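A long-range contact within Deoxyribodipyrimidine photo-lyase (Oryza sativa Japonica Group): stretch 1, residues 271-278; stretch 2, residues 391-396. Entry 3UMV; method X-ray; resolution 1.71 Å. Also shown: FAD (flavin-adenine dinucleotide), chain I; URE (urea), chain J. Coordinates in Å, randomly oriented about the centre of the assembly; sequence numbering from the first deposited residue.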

ATOM      1  N   ASP A 271     -19.975   5.108  11.147  1.00 32.82           N
ATOM      2  CA  ASP A 271     -19.802   6.216  10.210  1.00 26.87           C
ATOM      3  C   ASP A 271     -18.914   5.918   8.999  1.00 26.63           C
ATOM      4  O   ASP A 271     -18.975   6.638   8.004  1.00 27.32           O
ATOM      5  CB  ASP A 271     -19.294   7.462  10.942  1.00 28.53           C
ATOM      6  CG  ASP A 271     -20.370   8.101  11.824  1.00 38.55           C
ATOM      7  OD1 ASP A 271     -20.015   8.889  12.727  1.00 41.87           O
ATOM      8  OD2 ASP A 271     -21.571   7.817  11.614  1.00 41.31           O
ATOM      9  N   ARG A 272     -18.116   4.858   9.067  1.00 24.78           N
ATOM     10  CA  ARG A 272     -17.148   4.578   8.004  1.00 24.24           C
ATOM     11  C   ARG A 272     -17.793   4.340   6.637  1.00 25.14           C
ATOM     12  O   ARG A 272     -17.152   4.518   5.606  1.00 24.32           O
ATOM     13  CB  ARG A 272     -16.263   3.391   8.367  1.00 27.12           C
ATOM     14  CG  ARG A 272     -16.987   2.073   8.410  1.00 31.40           C
ATOM     15  CD  ARG A 272     -16.011   0.947   8.716  1.00 36.40           C
ATOM     16  NE  ARG A 272     -16.589  -0.355   8.405  1.00 40.46           N
ATOM     17  CZ  ARG A 272     -16.464  -0.969   7.233  1.00 40.66           C
ATOM     18  NH1 ARG A 272     -15.764  -0.407   6.253  1.00 39.95           N
ATOM     19  NH2 ARG A 272     -17.030  -2.152   7.042  1.00 43.93           N
ATOM     20  N   ASN A 273     -19.059   3.940   6.622  1.00 26.31           N
ATOM     21  CA  ASN A 273     -19.743   3.729   5.349  1.00 26.06           C
ATOM     22  C   ASN A 273     -20.490   4.956   4.826  1.00 27.87           C
ATOM     23  O   ASN A 273     -21.199   4.870   3.819  1.00 31.98           O
ATOM     24  CB  ASN A 273     -20.683   2.525   5.440  1.00 27.17           C
ATOM     25  CG  ASN A 273     -19.933   1.219   5.620  1.00 31.93           C
ATOM     26  OD1 ASN A 273     -19.047   0.888   4.832  1.00 33.45           O
ATOM     27  ND2 ASN A 273     -20.267   0.480   6.674  1.00 35.44           N
ATOM     28  N   ASP A 274     -20.317   6.094   5.497  1.00 22.84           N
ATOM     29  CA  ASP A 274     -21.057   7.310   5.162  1.00 23.42           C
ATOM     30  C   ASP A 274     -20.156   8.366   4.506  1.00 21.58           C
ATOM     31  O   ASP A 274     -19.376   9.029   5.188  1.00 23.49           O
ATOM     32  CB  ASP A 274     -21.686   7.880   6.439  1.00 23.71           C
ATOM     33  CG  ASP A 274     -22.602   9.052   6.168  1.00 29.69           C
ATOM     34  OD1 ASP A 274     -22.588   9.602   5.044  1.00 32.94           O
ATOM     35  OD2 ASP A 274     -23.342   9.435   7.099  1.00 38.86           O
ATOM     36  N   PRO A 275     -20.249   8.522   3.176  1.00 18.80           N
ATOM     37  CA  PRO A 275     -19.316   9.435   2.500  1.00 16.58           C
ATOM     38  C   PRO A 275     -19.483  10.904   2.866  1.00 21.26           C
ATOM     39  O   PRO A 275     -18.613  11.708   2.525  1.00 22.56           O
ATOM     40  CB  PRO A 275     -19.621   9.207   1.017  1.00 18.55           C
ATOM     41  CG  PRO A 275     -20.171   7.807   0.979  1.00 19.41           C
ATOM     42  CD  PRO A 275     -21.002   7.698   2.219  1.00 18.76           C
ATOM     43  N   THR A 276     -20.571  11.245   3.551  1.00 19.05           N
ATOM     44  CA  THR A 276     -20.777  12.613   4.011  1.00 24.46           C
ATOM     45  C   THR A 276     -20.097  12.853   5.357  1.00 29.30           C
ATOM     46  O   THR A 276     -20.238  13.928   5.945  1.00 31.08           O
ATOM     47  CB  THR A 276     -22.277  12.979   4.133  1.00 28.80           C
ATOM     48  OG1 THR A 276     -22.877  12.231   5.198  1.00 29.69           O
ATOM     49  CG2 THR A 276     -23.017  12.698   2.829  1.00 28.95           C
ATOM     50  N   LYS A 277     -19.377  11.844   5.847  1.00 28.35           N
ATOM     51  CA  LYS A 277     -18.557  11.983   7.053  1.00 26.83           C
ATOM     52  C   LYS A 277     -17.106  11.673   6.716  1.00 28.54           C
ATOM     53  O   LYS A 277     -16.568  10.644   7.127  1.00 26.17           O
ATOM     54  CB  LYS A 277     -19.075  11.070   8.162  1.00 27.93           C
ATOM     55  CG  LYS A 277     -20.499  11.413   8.562  1.00 35.25           C
ATOM     56  CD  LYS A 277     -21.052  10.504   9.638  1.00 40.05           C
ATOM     57  CE  LYS A 277     -22.536  10.813   9.867  1.00 45.40           C
ATOM     58  NZ  LYS A 277     -23.087  10.115  11.063  1.00 49.67           N
ATOM     59  N   PRO A 278     -16.476  12.557   5.931  1.00 29.77           N
ATOM     60  CA  PRO A 278     -15.114  12.322   5.437  1.00 28.13           C
ATOM     61  C   PRO A 278     -14.109  12.121   6.570  1.00 29.69           C
ATOM     62  O   PRO A 278     -13.146  11.376   6.402  1.00 26.88           O
ATOM     63  CB  PRO A 278     -14.797  13.597   4.639  1.00 32.70           C
ATOM     64  CG  PRO A 278     -15.843  14.609   5.037  1.00 31.51           C
ATOM     65  CD  PRO A 278     -17.044  13.828   5.451  1.00 30.38           C
ATOM     66  N   MET A 391     -10.533   8.753  -2.596  1.00 15.76           N
ATOM     67  CA  MET A 391     -11.981   8.604  -2.722  1.00 13.95           C
ATOM     68  C   MET A 391     -12.485   7.883  -1.488  1.00 12.27           C
ATOM     69  O   MET A 391     -11.809   6.996  -0.977  1.00 14.55           O
ATOM     70  CB  MET A 391     -12.338   7.787  -3.955  1.00 11.87           C
ATOM     71  CG  MET A 391     -13.836   7.663  -4.196  1.00 14.69           C
ATOM     72  SD  MET A 391     -14.256   6.482  -5.499  1.00 14.33           S
ATOM     73  CE  MET A 391     -13.178   7.032  -6.819  1.00 14.78           C
ATOM     74  N   HIS A 392     -13.662   8.271  -1.002  1.00 12.15           N
ATOM     75  CA  HIS A 392     -14.220   7.647   0.177  1.00 12.07           C
ATOM     76  C   HIS A 392     -14.392   6.141  -0.019  1.00 16.80           C
ATOM     77  O   HIS A 392     -14.886   5.691  -1.063  1.00 13.26           O
ATOM     78  CB  HIS A 392     -15.564   8.280   0.538  1.00 16.16           C
ATOM     79  CG  HIS A 392     -16.157   7.709   1.778  1.00 13.53           C
ATOM     80  ND1 HIS A 392     -15.975   8.286   3.018  1.00 17.92           N
ATOM     81  CD2 HIS A 392     -16.906   6.600   1.983  1.00 14.33           C
ATOM     82  CE1 HIS A 392     -16.584   7.556   3.932  1.00 13.60           C
ATOM     83  NE2 HIS A 392     -17.169   6.537   3.331  1.00 19.83           N
ATOM     84  N   GLY A 393     -13.994   5.371   0.990  1.00 14.80           N
ATOM     85  CA  GLY A 393     -13.955   3.920   0.887  1.00 15.33           C
ATOM     86  C   GLY A 393     -15.254   3.283   0.429  1.00 17.42           C
ATOM     87  O   GLY A 393     -15.254   2.330  -0.362  1.00 15.92           O
ATOM     88  N   PHE A 394     -16.376   3.788   0.924  1.00 13.95           N
ATOM     89  CA  PHE A 394     -17.650   3.237   0.492  1.00 12.07           C
ATOM     90  C   PHE A 394     -17.869   3.576  -0.990  1.00 14.68           C
ATOM     91  O   PHE A 394     -18.305   2.736  -1.768  1.00 15.00           O
ATOM     92  CB  PHE A 394     -18.814   3.756   1.334  1.00 15.87           C
ATOM     93  CG  PHE A 394     -20.128   3.149   0.948  1.00 17.25           C
ATOM     94  CD1 PHE A 394     -20.559   1.971   1.542  1.00 20.41           C
ATOM     95  CD2 PHE A 394     -20.907   3.721  -0.042  1.00 19.49           C
ATOM     96  CE1 PHE A 394     -21.764   1.400   1.180  1.00 24.14           C
ATOM     97  CE2 PHE A 394     -22.112   3.148  -0.411  1.00 23.06           C
ATOM     98  CZ  PHE A 394     -22.536   1.988   0.202  1.00 24.94           C
ATOM     99  N   MET A 395     -17.542   4.805  -1.375  1.00 14.13           N
ATOM    100  CA  MET A 395     -17.721   5.217  -2.773  1.00 15.07           C
ATOM    101  C   MET A 395     -16.818   4.428  -3.753  1.00 11.32           C
ATOM    102  O   MET A 395     -17.188   4.267  -4.908  1.00 13.08           O
ATOM    103  CB  MET A 395     -17.551   6.735  -2.972  1.00 12.42           C
ATOM    104  CG  MET A 395     -18.713   7.588  -2.420  1.00 13.73           C
ATOM    105  SD  MET A 395     -20.351   6.903  -2.724  1.00 17.16           S
ATOM    106  CE  MET A 395     -20.375   6.870  -4.510  1.00 15.21           C
ATOM    107  N   ARG A 396     -15.660   3.926  -3.305  1.00 10.03           N
ATOM    108  CA  ARG A 396     -14.806   3.115  -4.195  1.00 11.99           C
ATOM    109  C   ARG A 396     -15.518   1.870  -4.729  1.00 10.32           C
ATOM    110  O   ARG A 396     -15.352   1.503  -5.914  1.00 11.51           O
ATOM    111  CB  ARG A 396     -13.480   2.734  -3.519  1.00 12.63           C
ATOM    112  CG  ARG A 396     -12.603   3.924  -3.213  1.00 12.35           C
ATOM    113  CD  ARG A 396     -11.182   3.495  -2.862  1.00 16.35           C
ATOM    114  NE  ARG A 396     -10.522   4.507  -2.043  1.00 17.84           N
ATOM    115  CZ  ARG A 396      -9.208   4.663  -1.966  1.00 19.62           C
ATOM    116  NH1 ARG A 396      -8.412   3.898  -2.694  1.00 18.58           N
ATOM    117  NH2 ARG A 396      -8.689   5.601  -1.176  1.00 18.16           N
TER
HETATM  118  PA  FAD I 801     -10.173   3.195   7.025  1.00 15.32           P
HETATM  119  O1A FAD I 801     -11.626   2.840   6.945  1.00 20.21           O
HETATM  120  O2A FAD I 801      -9.815   4.111   8.162  1.00 16.35           O
HETATM  121  O5B FAD I 801      -9.332   1.836   7.090  1.00 16.20           O
HETATM  122  C5B FAD I 801      -8.115   1.741   7.798  1.00 20.26           C
HETATM  123  C4B FAD I 801      -7.141   0.834   7.040  1.00 15.98           C
HETATM  124  O4B FAD I 801      -7.672  -0.467   6.838  1.00 14.28           O
HETATM  125  C3B FAD I 801      -6.858   1.351   5.643  1.00 17.49           C
HETATM  126  O3B FAD I 801      -5.857   2.341   5.650  1.00 17.24           O
HETATM  127  C2B FAD I 801      -6.390   0.101   4.958  1.00 14.42           C
HETATM  128  O2B FAD I 801      -5.067  -0.195   5.366  1.00 18.60           O
HETATM  129  C1B FAD I 801      -7.289  -0.945   5.567  1.00 15.20           C
HETATM  130  N9A FAD I 801      -8.473  -1.177   4.724  1.00 14.24           N
HETATM  131  C8A FAD I 801      -9.704  -0.586   4.825  1.00 16.30           C
HETATM  132  N7A FAD I 801     -10.491  -1.107   3.854  1.00 13.66           N
HETATM  133  C5A FAD I 801      -9.769  -2.008   3.131  1.00 13.15           C
HETATM  134  C6A FAD I 801     -10.049  -2.837   2.038  1.00 14.39           C
HETATM  135  N6A FAD I 801     -11.273  -2.938   1.521  1.00 18.62           N
HETATM  136  N1A FAD I 801      -9.067  -3.663   1.535  1.00 14.33           N
HETATM  137  C2A FAD I 801      -7.819  -3.677   2.114  1.00 16.42           C
HETATM  138  N3A FAD I 801      -7.543  -2.858   3.186  1.00 15.00           N
HETATM  139  C4A FAD I 801      -8.506  -2.053   3.687  1.00 14.60           C
HETATM  140  N1  FAD I 801      -6.900   0.660  -0.527  1.00  9.88           N
HETATM  141  C2  FAD I 801      -5.616   1.105  -0.646  1.00 14.62           C
HETATM  142  O2  FAD I 801      -4.919   1.115   0.369  1.00 15.69           O
HETATM  143  N3  FAD I 801      -5.120   1.503  -1.875  1.00 11.32           N
HETATM  144  C4  FAD I 801      -5.925   1.473  -3.001  1.00 13.20           C
HETATM  145  O4  FAD I 801      -5.481   1.835  -4.095  1.00 14.63           O
HETATM  146  C4X FAD I 801      -7.227   1.007  -2.871  1.00 15.67           C
HETATM  147  N5  FAD I 801      -8.082   0.966  -3.948  1.00 16.42           N
HETATM  148  C5X FAD I 801      -9.367   0.481  -3.804  1.00 13.22           C
HETATM  149  C6  FAD I 801     -10.219   0.411  -4.914  1.00 10.28           C
HETATM  150  C7  FAD I 801     -11.522  -0.074  -4.770  1.00 10.31           C
HETATM  151  C7M FAD I 801     -12.413  -0.151  -5.983  1.00  9.76           C
HETATM  152  C8  FAD I 801     -11.966  -0.479  -3.508  1.00 11.96           C
HETATM  153  C8M FAD I 801     -13.354  -1.004  -3.290  1.00 12.83           C
HETATM  154  C9  FAD I 801     -11.118  -0.393  -2.417  1.00  9.70           C
HETATM  155  C9A FAD I 801      -9.827   0.080  -2.562  1.00 11.51           C
HETATM  156  N10 FAD I 801      -8.991   0.164  -1.467  1.00 10.48           N
HETATM  157  C10 FAD I 801      -7.705   0.615  -1.638  1.00  9.86           C
HETATM  158  C1' FAD I 801      -9.443  -0.259  -0.076  1.00 12.56           C
HETATM  159  C2' FAD I 801     -10.074   0.893   0.768  1.00 12.97           C
HETATM  160  O2' FAD I 801     -11.071   1.654   0.076  1.00 14.04           O
HETATM  161  C3' FAD I 801      -9.045   1.885   1.342  1.00 12.98           C
HETATM  162  O3' FAD I 801      -8.027   1.170   1.989  1.00 13.37           O
HETATM  163  C4' FAD I 801      -9.649   2.874   2.342  1.00 15.73           C
HETATM  164  O4' FAD I 801     -10.679   3.617   1.717  1.00 18.20           O
HETATM  165  C5' FAD I 801      -8.529   3.782   2.847  1.00 13.94           C
HETATM  166  O5' FAD I 801      -8.962   4.909   3.572  1.00 11.85           O
HETATM  167  P   FAD I 801      -8.693   4.972   5.153  1.00 13.52           P
HETATM  168  O1P FAD I 801      -7.236   4.685   5.462  1.00 15.62           O
HETATM  169  O2P FAD I 801      -9.148   6.308   5.679  1.00 14.02           O
HETATM  170  O3P FAD I 801      -9.712   3.799   5.584  1.00 15.16           O
HETATM  171  C   URE J 901     -12.198  10.543   2.314  1.00 27.67           C
HETATM  172  O   URE J 901     -12.374  10.626   1.099  1.00 24.40           O
HETATM  173  N1  URE J 901     -13.154  10.873   3.154  1.00 23.56           N
HETATM  174  N2  URE J 901     -11.001  10.281   2.776  1.00 21.81           N

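Contact between residues 271-278 and 391-396 of the photo-lyase; touching residues lie at least 115 positions apart in sequence. The joint is small, burying 307 Å² summed over both sides, and is built mainly on His392 and Pro275, with Phe394 and Asn273 beside them. Polar contacts: a single hydrogen bond crosses between the stretches, from His392 NE2 to Arg272 O (3.0 Å), and its N-H...O angle of 128° makes it weak. The carbonyl lies at the edge of the imidazole, near its plane, where a ring nitrogen can reach it. Asp274 O approaches His392 CE1 obliquely at 3.4 Å, so a second carbonyl of stretch 1 packs against the same ring. His392 ND1 is buried by the contact and has no polar partner in the model. Ring packing: the CA-to-CB bond of His392 points toward stretch 1, and chi1 is t (-178°). Pro275 sits over one face of the imidazole; its CA is 3.5 Å from the ring centroid and 5° off the normal, a CH-pi contact with the C-H donor almost centred. Histidine suits the place because its flat ring offers a face to Pro275 CA and an NE2 donor at its edge to Arg272 O. The pyrrolidine extends this cover, with Pro275 CG 3.6 Å from His392 CD2. Proline suits its place because its closed ring holds CG there and against Met395. Apolar packing: Pro275 CG meets Met395 CG at 3.7 Å and, more loosely, Phe394 CD2 at 4.3 Å, so one ring carbon touches three side chains of stretch 2. Phe394, whose CA-to-CB bond also points toward stretch 1, with chi1 t (-177°), packs near the backbone of Asn273, whose O lies 3.5 Å from Phe394 CG; the side chains approach at Asn273 OD1 and Phe394 CD1 (3.8 Å). Supporting framework: two successive type I turns, Asp271 to Asp274 and Asp274 to Lys277, shape stretch 1, each closed by a 2.9 Å backbone bond, Asp274 N to Asp271 O and Lys277 N to Asp274 O. The CA-to-CB bonds of Asp271, Asp274 and Thr276 point away from stretch 2. Within stretch 1, Thr276 OG1 and Thr276 N bond Asp274 OD1 at 2.6 and 3.0 Å, and Lys277 NZ forms a salt bridge with Asp271 OD2 (2.8 Å). In stretch 2, Arg396 NE bonds Met391 O (3.0 Å), tying the helix to the preceding loop. Gly393 has its CA 3.4 Å from FAD O4'; a CB there would clash with that oxygen. Urea N1 donates to Pro278 O (3.3 Å) and lies at the edge of the His392 ring.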